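Local coordinates for protein periplasmic beta-glucosidase (Pseudomonas aeruginosa, PDB 6R5T) that probably hydrolyses terminal, non-reducing beta-D-glucosyl residues of glucosides, releasing beta-D-glucose, as a periplasmic member of glycosyl hydrolase family 3, at residues A[269-281]-A[291-305]. The protein carries 1 engineered substitution. Numbering follows the deposited sequence.
Sequences GNERDATRLAIQA and LYSTWLPKLLAAGEI
Helix 271-281 and helix 291-301 meet nearly at right angles, with a signed crossing angle of -86° and axes 9.0 Å apart at closest approach; the nearest CA atoms are those of Arg272 and Trp295, 5.6 Å apart. Thr275 is the knob of this crossing, seated among Leu291, Tyr292, Leu296 and Leu299; its CG2 lies 3.7 Å from Leu296 CD2. Its hydroxyl is not lost to the apolar setting, because OG1 donates to Glu271 O of its own helix, a carbonyl that also accepts from Thr275 N on the opposite face of its plane. Deeper in, Ile279 CD1 packs on Leu296 CD2, while the edge of the Tyr292 ring meets Ala278 CB and its hydroxyl bonds to Val283 O in the connecting loop.

Polar groups fasten the start of helix 271-281, which Asn270 OD1 caps by accepting from Asp273 N. The backbone of Glu271 and Arg272 covers one face of the Trp295 indole, offset toward the rim, with Arg272 CB 4.0 Å from the centroid of its six-membered ring in a CH-pi contact. In the ring plane, Trp295 NE1 gives an almost straight bond (175°) to the anti lone pair of Glu271 OE1, 3.1 Å away. Arg272 reaches Glu304 on a chain extended as far as NE, its chi1 of -179° carrying CG past Leu299 CD2; NE and NH2 both grip the single oxygen OE1, NH2 at 2.7 Å. The second oxygen, OE2, receives a bond from a water that also donates to Asp273 OD1 and accepts from Arg276 NE, a bridge that probably eases the repulsion between the two carboxylates. Helix 291-301 ends in a Schellman motif, with Gly303 at positive phi and Glu304 N bonded to Leu299 O. Remote from the annotated sites, the contact illustrates an alpha-beta-alpha unit: its helices flank strand 286-287, last of the family 3 barrel sheet, which carries Met287 of the glycan pocket.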
ATOM      1  N   GLY A 269     -25.783 -11.632   8.930  1.00 18.05           N
ATOM      2  CA  GLY A 269     -25.597 -12.453  10.133  1.00 20.02           C
ATOM      3  C   GLY A 269     -26.004 -13.889   9.890  1.00 20.23           C
ATOM      4  O   GLY A 269     -25.759 -14.737  10.768  1.00 22.47           O
ATOM      5  N   ASN A 270     -26.555 -14.172   8.710  1.00 18.25           N
ATOM      6  CA  ASN A 270     -27.022 -15.541   8.408  1.00 19.97           C
ATOM      7  C   ASN A 270     -27.068 -15.742   6.902  1.00 18.92           C
ATOM      8  O   ASN A 270     -26.989 -14.759   6.140  1.00 17.83           O
ATOM      9  CB  ASN A 270     -28.372 -15.819   9.085  1.00 20.29           C
ATOM     10  CG  ASN A 270     -29.397 -14.810   8.683  1.00 20.66           C
ATOM     11  OD1 ASN A 270     -29.752 -14.706   7.520  1.00 19.67           O
ATOM     12  ND2 ASN A 270     -29.775 -13.958   9.630  1.00 30.49           N
ATOM     13  N   GLU A 271     -27.251 -16.979   6.475  1.00 18.38           N
ATOM     14  CA  GLU A 271     -27.232 -17.334   5.036  1.00 19.31           C
ATOM     15  C   GLU A 271     -28.444 -16.738   4.302  1.00 16.71           C
ATOM     16  O   GLU A 271     -28.381 -16.476   3.121  1.00 17.21           O
ATOM     17  CB  GLU A 271     -27.251 -18.849   4.902  1.00 19.10           C
ATOM     18  CG  GLU A 271     -25.972 -19.500   5.316  1.00 21.54           C
ATOM     19  CD  GLU A 271     -26.010 -20.992   5.049  1.00 26.43           C
ATOM     20  OE1 GLU A 271     -27.052 -21.522   4.499  1.00 29.56           O
ATOM     21  OE2 GLU A 271     -25.016 -21.600   5.329  1.00 28.44           O
ATOM     22  N   ARG A 272     -29.598 -16.636   4.955  1.00 17.33           N
ATOM     23  CA  ARG A 272     -30.820 -16.076   4.353  1.00 18.46           C
ATOM     24  C   ARG A 272     -30.570 -14.628   3.926  1.00 17.40           C
ATOM     25  O   ARG A 272     -30.893 -14.244   2.817  1.00 17.27           O
ATOM     26  CB  ARG A 272     -31.924 -16.166   5.404  1.00 22.10           C
ATOM     27  CG  ARG A 272     -33.271 -15.658   4.964  1.00 27.67           C
ATOM     28  CD  ARG A 272     -34.287 -15.948   6.072  1.00 27.23           C
ATOM     29  NE  ARG A 272     -35.571 -15.523   5.569  1.00 29.84           N
ATOM     30  CZ  ARG A 272     -36.731 -16.184   5.725  1.00 32.35           C
ATOM     31  NH1 ARG A 272     -36.799 -17.319   6.420  1.00 30.04           N
ATOM     32  NH2 ARG A 272     -37.822 -15.664   5.184  1.00 33.29           N
ATOM     33  N   ASP A 273     -30.026 -13.840   4.847  1.00 17.92           N
ATOM     34  CA  ASP A 273     -29.749 -12.402   4.563  1.00 19.32           C
ATOM     35  C   ASP A 273     -28.631 -12.318   3.523  1.00 18.12           C
ATOM     36  O   ASP A 273     -28.719 -11.467   2.656  1.00 16.38           O
ATOM     37  CB  ASP A 273     -29.416 -11.660   5.852  1.00 22.55           C
ATOM     38  CG  ASP A 273     -30.613 -11.523   6.779  1.00 26.77           C
ATOM     39  OD1 ASP A 273     -31.773 -11.700   6.294  1.00 29.48           O
ATOM     40  OD2 ASP A 273     -30.393 -11.278   7.990  1.00 25.96           O
ATOM     41  N   ALA A 274     -27.641 -13.205   3.552  1.00 15.53           N
ATOM     42  CA  ALA A 274     -26.586 -13.167   2.515  1.00 15.26           C
ATOM     43  C   ALA A 274     -27.178 -13.398   1.124  1.00 15.94           C
ATOM     44  O   ALA A 274     -26.854 -12.680   0.127  1.00 14.76           O
ATOM     45  CB  ALA A 274     -25.516 -14.159   2.848  1.00 15.19           C
ATOM     46  N   THR A 275     -28.098 -14.376   1.019  1.00 15.23           N
ATOM     47  CA  THR A 275     -28.714 -14.711  -0.270  1.00 14.64           C
ATOM     48  C   THR A 275     -29.496 -13.498  -0.807  1.00 14.31           C
ATOM     49  O   THR A 275     -29.409 -13.162  -2.008  1.00 15.41           O
ATOM     50  CB  THR A 275     -29.646 -15.919  -0.067  1.00 14.13           C
ATOM     51  OG1 THR A 275     -28.873 -17.027   0.396  1.00 16.19           O
ATOM     52  CG2 THR A 275     -30.345 -16.261  -1.352  1.00 14.13           C
ATOM     53  N   ARG A 276     -30.253 -12.832   0.088  1.00 14.74           N
ATOM     54  CA  ARG A 276     -31.053 -11.648  -0.301  1.00 16.87           C
ATOM     55  C   ARG A 276     -30.117 -10.557  -0.872  1.00 15.79           C
ATOM     56  O   ARG A 276     -30.378 -10.023  -1.955  1.00 15.57           O
ATOM     57  CB  ARG A 276     -31.849 -11.120   0.890  1.00 18.87           C
ATOM     58  CG  ARG A 276     -32.661  -9.909   0.475  1.00 22.71           C
ATOM     59  CD  ARG A 276     -33.384  -9.136   1.559  1.00 30.93           C
ATOM     60  NE  ARG A 276     -32.697  -9.207   2.836  1.00 41.00           N
ATOM     61  CZ  ARG A 276     -31.777  -8.351   3.265  1.00 45.06           C
ATOM     62  NH1 ARG A 276     -31.396  -7.321   2.523  1.00 48.50           N
ATOM     63  NH2 ARG A 276     -31.229  -8.554   4.449  1.00 50.84           N
ATOM     64  N   LEU A 277     -29.022 -10.312  -0.164  1.00 15.43           N
ATOM     65  CA  LEU A 277     -28.077  -9.242  -0.590  1.00 15.42           C
ATOM     66  C   LEU A 277     -27.514  -9.576  -1.970  1.00 14.25           C
ATOM     67  O   LEU A 277     -27.464  -8.691  -2.811  1.00 15.05           O
ATOM     68  CB  LEU A 277     -26.962  -9.092   0.432  1.00 16.28           C
ATOM     69  CG  LEU A 277     -27.371  -8.508   1.768  1.00 19.35           C
ATOM     70  CD1 LEU A 277     -26.221  -8.552   2.757  1.00 21.74           C
ATOM     71  CD2 LEU A 277     -27.887  -7.093   1.602  1.00 22.18           C
ATOM     72  N   ALA A 278     -27.085 -10.809  -2.198  1.00 13.68           N
ATOM     73  CA  ALA A 278     -26.430 -11.180  -3.474  1.00 13.73           C
ATOM     74  C   ALA A 278     -27.416 -11.080  -4.643  1.00 13.42           C
ATOM     75  O   ALA A 278     -27.108 -10.483  -5.656  1.00 15.52           O
ATOM     76  CB  ALA A 278     -25.856 -12.553  -3.356  1.00 14.23           C
ATOM     77  N   ILE A 279     -28.615 -11.643  -4.522  1.00 14.77           N
ATOM     78  CA  ILE A 279     -29.519 -11.664  -5.699  1.00 15.85           C
ATOM     79  C   ILE A 279     -29.995 -10.239  -5.987  1.00 15.24           C
ATOM     80  O   ILE A 279     -30.060  -9.865  -7.164  1.00 17.21           O
ATOM     81  CB  ILE A 279     -30.671 -12.690  -5.556  1.00 17.11           C
ATOM     82  CG1 ILE A 279     -31.209 -12.944  -6.980  1.00 20.55           C
ATOM     83  CG2 ILE A 279     -31.692 -12.231  -4.534  1.00 16.92           C
ATOM     84  CD1 ILE A 279     -32.049 -14.155  -7.190  1.00 22.54           C
ATOM     85  N   GLN A 280     -30.254  -9.434  -4.962  1.00 14.29           N
ATOM     86  CA  GLN A 280     -30.758  -8.058  -5.194  1.00 16.70           C
ATOM     87  C   GLN A 280     -29.625  -7.153  -5.693  1.00 16.75           C
ATOM     88  O   GLN A 280     -29.910  -6.193  -6.460  1.00 18.39           O
ATOM     89  CB  GLN A 280     -31.474  -7.541  -3.956  1.00 19.64           C
ATOM     90  CG  GLN A 280     -32.734  -8.361  -3.682  1.00 22.77           C
ATOM     91  CD  GLN A 280     -33.802  -7.561  -2.977  1.00 25.73           C
ATOM     92  OE1 GLN A 280     -34.948  -7.471  -3.480  1.00 29.80           O
ATOM     93  NE2 GLN A 280     -33.440  -7.017  -1.822  1.00 21.57           N
ATOM     94  N   ALA A 281     -28.379  -7.460  -5.364  1.00 15.29           N
ATOM     95  CA  ALA A 281     -27.248  -6.686  -5.884  1.00 16.01           C
ATOM     96  C   ALA A 281     -27.046  -6.900  -7.371  1.00 15.65           C
ATOM     97  O   ALA A 281     -26.641  -5.957  -8.062  1.00 17.20           O
ATOM     98  CB  ALA A 281     -26.003  -6.996  -5.098  1.00 16.06           C
ATOM     99  N   LEU A 291     -26.644 -21.593  -1.508  1.00 17.22           N
ATOM    100  CA  LEU A 291     -27.507 -20.705  -0.710  1.00 16.14           C
ATOM    101  C   LEU A 291     -28.739 -20.317  -1.523  1.00 16.57           C
ATOM    102  O   LEU A 291     -29.810 -20.207  -0.925  1.00 15.37           O
ATOM    103  CB  LEU A 291     -26.737 -19.465  -0.253  1.00 17.46           C
ATOM    104  CG  LEU A 291     -26.188 -19.567   1.162  1.00 19.19           C
ATOM    105  CD1 LEU A 291     -25.251 -20.733   1.298  1.00 21.85           C
ATOM    106  CD2 LEU A 291     -25.479 -18.287   1.579  1.00 19.81           C
ATOM    107  N   TYR A 292     -28.618 -20.115  -2.831  1.00 16.74           N
ATOM    108  CA  TYR A 292     -29.779 -19.666  -3.627  1.00 15.59           C
ATOM    109  C   TYR A 292     -30.884 -20.744  -3.574  1.00 17.62           C
ATOM    110  O   TYR A 292     -32.051 -20.405  -3.344  1.00 15.75           O
ATOM    111  CB  TYR A 292     -29.421 -19.356  -5.074  1.00 16.42           C
ATOM    112  CG  TYR A 292     -28.850 -17.981  -5.334  1.00 15.73           C
ATOM    113  CD1 TYR A 292     -28.228 -17.252  -4.329  1.00 16.50           C
ATOM    114  CD2 TYR A 292     -28.871 -17.450  -6.602  1.00 15.18           C
ATOM    115  CE1 TYR A 292     -27.727 -15.984  -4.585  1.00 18.47           C
ATOM    116  CE2 TYR A 292     -28.366 -16.187  -6.877  1.00 15.58           C
ATOM    117  CZ  TYR A 292     -27.820 -15.446  -5.855  1.00 15.36           C
ATOM    118  OH  TYR A 292     -27.306 -14.210  -6.093  1.00 17.26           O
ATOM    119  N   SER A 293     -30.527 -21.995  -3.824  1.00 17.63           N
ATOM    120  CA  SER A 293     -31.523 -23.086  -3.800  1.00 19.57           C
ATOM    121  C   SER A 293     -32.104 -23.246  -2.400  1.00 20.39           C
ATOM    122  O   SER A 293     -33.277 -23.611  -2.280  1.00 21.24           O
ATOM    123  CB  SER A 293     -30.900 -24.349  -4.267  1.00 20.98           C
ATOM    124  OG  SER A 293     -30.610 -24.270  -5.662  1.00 23.89           O
ATOM    125  N   THR A 294     -31.324 -22.997  -1.354  1.00 19.58           N
ATOM    126  CA  THR A 294     -31.774 -23.199   0.047  1.00 19.53           C
ATOM    127  C   THR A 294     -32.724 -22.073   0.457  1.00 20.16           C
ATOM    128  O   THR A 294     -33.683 -22.322   1.190  1.00 20.55           O
ATOM    129  CB  THR A 294     -30.569 -23.285   0.992  1.00 21.41           C
ATOM    130  OG1 THR A 294     -29.699 -24.330   0.542  1.00 19.37           O
ATOM    131  CG2 THR A 294     -30.973 -23.462   2.445  1.00 20.84           C
ATOM    132  N   TRP A 295     -32.475 -20.825   0.039  1.00 17.49           N
ATOM    133  CA  TRP A 295     -33.128 -19.664   0.671  1.00 17.32           C
ATOM    134  C   TRP A 295     -34.015 -18.862  -0.268  1.00 16.12           C
ATOM    135  O   TRP A 295     -34.840 -18.118   0.250  1.00 17.07           O
ATOM    136  CB  TRP A 295     -32.087 -18.727   1.322  1.00 16.31           C
ATOM    137  CG  TRP A 295     -31.426 -19.421   2.446  1.00 16.93           C
ATOM    138  CD1 TRP A 295     -30.170 -19.919   2.455  1.00 18.38           C
ATOM    139  CD2 TRP A 295     -31.994 -19.744   3.729  1.00 19.34           C
ATOM    140  NE1 TRP A 295     -29.890 -20.466   3.669  1.00 18.89           N
ATOM    141  CE2 TRP A 295     -30.987 -20.397   4.465  1.00 19.66           C
ATOM    142  CE3 TRP A 295     -33.230 -19.519   4.342  1.00 20.57           C
ATOM    143  CZ2 TRP A 295     -31.180 -20.864   5.772  1.00 21.24           C
ATOM    144  CZ3 TRP A 295     -33.411 -19.974   5.646  1.00 21.22           C
ATOM    145  CH2 TRP A 295     -32.404 -20.636   6.335  1.00 22.70           C
ATOM    146  N   LEU A 296     -33.878 -18.906  -1.581  1.00 15.80           N
ATOM    147  CA  LEU A 296     -34.692 -17.993  -2.423  1.00 15.33           C
ATOM    148  C   LEU A 296     -36.194 -18.253  -2.248  1.00 16.48           C
ATOM    149  O   LEU A 296     -36.930 -17.279  -2.252  1.00 17.89           O
ATOM    150  CB  LEU A 296     -34.291 -18.072  -3.903  1.00 16.23           C
ATOM    151  CG  LEU A 296     -32.944 -17.388  -4.243  1.00 16.67           C
ATOM    152  CD1 LEU A 296     -32.564 -17.653  -5.670  1.00 17.12           C
ATOM    153  CD2 LEU A 296     -32.953 -15.899  -3.965  1.00 18.63           C
ATOM    154  N   PRO A 297     -36.661 -19.512  -2.145  1.00 18.13           N
ATOM    155  CA  PRO A 297     -38.115 -19.720  -1.979  1.00 19.80           C
ATOM    156  C   PRO A 297     -38.656 -19.061  -0.706  1.00 18.92           C
ATOM    157  O   PRO A 297     -39.720 -18.348  -0.794  1.00 20.27           O
ATOM    158  CB  PRO A 297     -38.257 -21.256  -1.982  1.00 21.26           C
ATOM    159  CG  PRO A 297     -37.022 -21.738  -2.751  1.00 21.86           C
ATOM    160  CD  PRO A 297     -35.932 -20.767  -2.308  1.00 19.49           C
ATOM    161  N   LYS A 298     -37.929 -19.218   0.403  1.00 17.48           N
ATOM    162  CA  LYS A 298     -38.322 -18.611   1.707  1.00 19.03           C
ATOM    163  C   LYS A 298     -38.309 -17.100   1.582  1.00 18.96           C
ATOM    164  O   LYS A 298     -39.242 -16.419   2.074  1.00 20.30           O
ATOM    165  CB  LYS A 298     -37.458 -19.147   2.843  1.00 21.16           C
ATOM    166  CG  LYS A 298     -37.911 -20.522   3.333  1.00 24.98           C
ATOM    167  CD  LYS A 298     -37.031 -21.075   4.433  1.00 28.13           C
ATOM    168  CE  LYS A 298     -37.425 -22.462   4.902  1.00 33.63           C
ATOM    169  NZ  LYS A 298     -36.491 -22.941   5.943  1.00 38.80           N
ATOM    170  N   LEU A 299     -37.241 -16.545   0.987  1.00 17.61           N
ATOM    171  CA  LEU A 299     -37.164 -15.085   0.840  1.00 17.46           C
ATOM    172  C   LEU A 299     -38.346 -14.546   0.054  1.00 19.03           C
ATOM    173  O   LEU A 299     -38.904 -13.470   0.395  1.00 21.04           O
ATOM    174  CB  LEU A 299     -35.845 -14.723   0.168  1.00 16.46           C
ATOM    175  CG  LEU A 299     -34.609 -14.871   1.051  1.00 19.85           C
ATOM    176  CD1 LEU A 299     -33.345 -14.814   0.214  1.00 19.24           C
ATOM    177  CD2 LEU A 299     -34.580 -13.789   2.116  1.00 20.07           C
ATOM    178  N   LEU A 300     -38.676 -15.216  -1.023  1.00 19.10           N
ATOM    179  CA  LEU A 300     -39.747 -14.709  -1.904  1.00 19.11           C
ATOM    180  C   LEU A 300     -41.092 -14.758  -1.148  1.00 21.91           C
ATOM    181  O   LEU A 300     -41.832 -13.741  -1.168  1.00 21.97           O
ATOM    182  CB  LEU A 300     -39.812 -15.556  -3.164  1.00 20.48           C
ATOM    183  CG  LEU A 300     -40.907 -15.097  -4.144  1.00 21.26           C
ATOM    184  CD1 LEU A 300     -40.715 -13.666  -4.654  1.00 24.91           C
ATOM    185  CD2 LEU A 300     -40.990 -16.029  -5.332  1.00 22.99           C
ATOM    186  N   ALA A 301     -41.348 -15.866  -0.463  1.00 21.02           N
ATOM    187  CA  ALA A 301     -42.620 -16.093   0.282  1.00 24.50           C
ATOM    188  C   ALA A 301     -42.788 -15.037   1.382  1.00 27.10           C
ATOM    189  O   ALA A 301     -43.930 -14.613   1.644  1.00 26.17           O
ATOM    190  CB  ALA A 301     -42.619 -17.500   0.821  1.00 23.28           C
ATOM    191  N   ALA A 302     -41.691 -14.593   1.994  1.00 22.45           N
ATOM    192  CA  ALA A 302     -41.694 -13.558   3.056  1.00 26.13           C
ATOM    193  C   ALA A 302     -41.748 -12.137   2.472  1.00 23.67           C
ATOM    194  O   ALA A 302     -41.782 -11.186   3.253  1.00 25.69           O
ATOM    195  CB  ALA A 302     -40.499 -13.752   3.951  1.00 26.38           C
ATOM    196  N   GLY A 303     -41.707 -11.963   1.145  1.00 23.01           N
ATOM    197  CA  GLY A 303     -41.687 -10.632   0.512  1.00 25.40           C
ATOM    198  C   GLY A 303     -40.336  -9.949   0.693  1.00 25.68           C
ATOM    199  O   GLY A 303     -40.291  -8.718   0.536  1.00 27.16           O
ATOM    200  N   GLU A 304     -39.267 -10.691   0.969  1.00 21.93           N
ATOM    201  CA  GLU A 304     -37.915 -10.076   1.211  1.00 22.02           C
ATOM    202  C   GLU A 304     -37.181  -9.873  -0.131  1.00 23.63           C
ATOM    203  O   GLU A 304     -36.238  -9.057  -0.196  1.00 25.63           O
ATOM    204  CB  GLU A 304     -37.075 -10.922   2.153  1.00 26.14           C
ATOM    205  CG  GLU A 304     -37.678 -11.053   3.533  1.00 30.14           C
ATOM    206  CD  GLU A 304     -36.853 -11.958   4.428  1.00 33.94           C
ATOM    207  OE1 GLU A 304     -37.055 -13.190   4.415  1.00 37.03           O
ATOM    208  OE2 GLU A 304     -35.949 -11.425   5.085  1.00 46.47           O
ATOM    209  N   ILE A 305     -37.575 -10.585  -1.171  1.00 20.93           N
ATOM    210  CA  ILE A 305     -37.128 -10.355  -2.577  1.00 22.56           C
ATOM    211  C   ILE A 305     -38.375 -10.326  -3.448  1.00 20.47           C
ATOM    212  O   ILE A 305     -39.473 -10.700  -2.941  1.00 22.93           O
ATOM    213  CB  ILE A 305     -36.110 -11.417  -3.062  1.00 21.45           C
ATOM    214  CG1 ILE A 305     -36.734 -12.805  -3.092  1.00 20.67           C
ATOM    215  CG2 ILE A 305     -34.841 -11.439  -2.205  1.00 20.49           C
ATOM    216  CD1 ILE A 305     -35.916 -13.898  -3.712  1.00 23.13           C
TER
HETATM  217  O   HOH W   1     -33.342 -11.165   4.371  1.00 39.40           O